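PDB 4QK0: GH127 beta-L-arabinofuranoside from Geobacillus stearothermophilus, which probably hydrolyses beta-L-arabinofuranosidic bonds, releasing L-arabinose from arabinose-containing sugars, as a glycoside hydrolase of family GH127. Local coordinates for residues S52-N57 and V73-D78. Numbering follows the deposited sequence.
Sequences SHAIEN and VFQDSD
Ser52 O lies 2.6 Å from Gln75 NE2, but the N-H...O angle of 115° makes this direct hydrogen bond between the segments a weak one, short yet strongly bent. Ser52 also begins the turn leading into helix 54-61: OG accepts from Ala54 N at 3.1 Å and 154°, which defines an ST turn, while Asp44 OD1 accepts from Ser52 N. One residue past His53, the Ala54 methyl packs on the aliphatic part of Gln75, CB to CG 4.0 Å. These contacts join the first turn of helix 54-61 to the start of helix 76-92, within the GH127 catalytic domain, a member of the six-hairpin clan. Asn57 ND2 comes within 4.1 Å of Gln75 CG, the two side chains crossing at about a right angle; Asn57 ND2 has its polar partner in Tyr70 O. A water bridges the two segments, donating to Ala54 O (2.9 Å) and Asp76 OD1 (2.7 Å) and accepting from Asn57 ND2. In Gln75, CG is anti to the backbone N (chi1 -155°) and the chain bends at chi2, bringing NE2 to Ser52 while OE1 accepts from Met72 N. Replacing Gln75 with alanine would probably leave Met72 N without this acceptor and open a gap beside the Ala54 methyl.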
# COMPACT_ATOMS: atom_id res chain seq x y z
N SER A 52 19.87 13.03 -22.40
CA SER A 52 18.65 13.82 -22.42
C SER A 52 18.34 14.27 -23.84
O SER A 52 17.21 14.26 -24.22
CB SER A 52 18.71 14.99 -21.42
OG SER A 52 19.04 16.20 -22.04
N HIS A 53 19.34 14.72 -24.60
CA HIS A 53 19.12 15.29 -25.93
C HIS A 53 18.24 16.56 -25.93
O HIS A 53 17.67 16.94 -26.96
CB HIS A 53 18.50 14.24 -26.90
CG HIS A 53 19.50 13.36 -27.58
ND1 HIS A 53 19.91 13.57 -28.88
CD2 HIS A 53 20.17 12.27 -27.16
CE1 HIS A 53 20.80 12.66 -29.22
NE2 HIS A 53 20.97 11.85 -28.19
N ALA A 54 18.09 17.22 -24.81
CA ALA A 54 17.07 18.27 -24.75
C ALA A 54 17.46 19.45 -25.65
O ALA A 54 16.61 20.04 -26.33
CB ALA A 54 16.83 18.74 -23.31
N ILE A 55 18.74 19.80 -25.64
CA ILE A 55 19.25 20.91 -26.45
C ILE A 55 19.38 20.43 -27.91
O ILE A 55 18.99 21.14 -28.85
CB ILE A 55 20.60 21.40 -25.94
CG1 ILE A 55 20.50 21.93 -24.51
CG2 ILE A 55 21.21 22.45 -26.86
CD1 ILE A 55 19.67 23.18 -24.37
N GLU A 56 19.88 19.22 -28.06
CA GLU A 56 20.07 18.62 -29.35
C GLU A 56 18.77 18.63 -30.14
O GLU A 56 18.75 18.91 -31.35
CB GLU A 56 20.66 17.20 -29.19
CG GLU A 56 21.13 16.54 -30.47
CD GLU A 56 22.14 17.37 -31.25
OE1 GLU A 56 22.75 18.33 -30.67
OE2 GLU A 56 22.32 17.07 -32.45
N ASN A 57 17.66 18.28 -29.50
CA ASN A 57 16.37 18.28 -30.20
C ASN A 57 16.10 19.69 -30.84
O ASN A 57 15.50 19.75 -31.87
CB ASN A 57 15.23 17.93 -29.26
CG ASN A 57 15.19 16.44 -28.86
OD1 ASN A 57 15.67 15.57 -29.57
ND2 ASN A 57 14.53 16.17 -27.74
N VAL A 73 8.01 13.35 -24.41
CA VAL A 73 7.26 14.27 -25.24
C VAL A 73 7.32 15.72 -24.70
O VAL A 73 7.26 16.68 -25.46
CB VAL A 73 5.84 13.68 -25.48
CG1 VAL A 73 4.92 13.89 -24.29
CG2 VAL A 73 5.29 14.27 -26.74
N PHE A 74 7.56 15.85 -23.39
CA PHE A 74 7.69 17.13 -22.68
C PHE A 74 9.13 17.53 -22.35
O PHE A 74 9.40 18.34 -21.46
CB PHE A 74 6.89 17.06 -21.36
CG PHE A 74 7.21 15.83 -20.52
CD1 PHE A 74 8.40 15.73 -19.82
CD2 PHE A 74 6.31 14.76 -20.49
CE1 PHE A 74 8.71 14.59 -19.08
CE2 PHE A 74 6.60 13.62 -19.74
CZ PHE A 74 7.79 13.54 -19.03
N GLN A 75 10.07 16.94 -23.07
CA GLN A 75 11.48 17.28 -22.92
C GLN A 75 11.80 18.80 -23.07
O GLN A 75 12.66 19.33 -22.38
CB GLN A 75 12.25 16.47 -23.99
CG GLN A 75 13.72 16.19 -23.67
CD GLN A 75 13.94 14.96 -22.79
OE1 GLN A 75 12.98 14.29 -22.35
NE2 GLN A 75 15.19 14.65 -22.55
N ASP A 76 11.11 19.49 -23.99
CA ASP A 76 11.30 20.93 -24.20
C ASP A 76 11.14 21.70 -22.91
O ASP A 76 11.80 22.71 -22.70
CB ASP A 76 10.31 21.45 -25.26
CG ASP A 76 10.60 20.93 -26.69
OD1 ASP A 76 11.68 20.27 -26.93
OD2 ASP A 76 9.72 21.14 -27.59
N SER A 77 10.24 21.26 -22.02
CA SER A 77 10.02 22.00 -20.77
C SER A 77 11.20 21.98 -19.81
O SER A 77 11.32 22.84 -18.91
CB SER A 77 8.83 21.43 -20.00
OG SER A 77 9.14 20.11 -19.57
N ASP A 78 12.05 20.98 -19.93
CA ASP A 78 13.27 20.95 -19.10
C ASP A 78 14.20 22.13 -19.42
O ASP A 78 14.79 22.72 -18.53
CB ASP A 78 14.03 19.64 -19.31
CG ASP A 78 13.37 18.47 -18.61
OD1 ASP A 78 12.76 18.70 -17.53
OD2 ASP A 78 13.54 17.33 -19.08
O HOH W 1 13.92 18.96 -26.10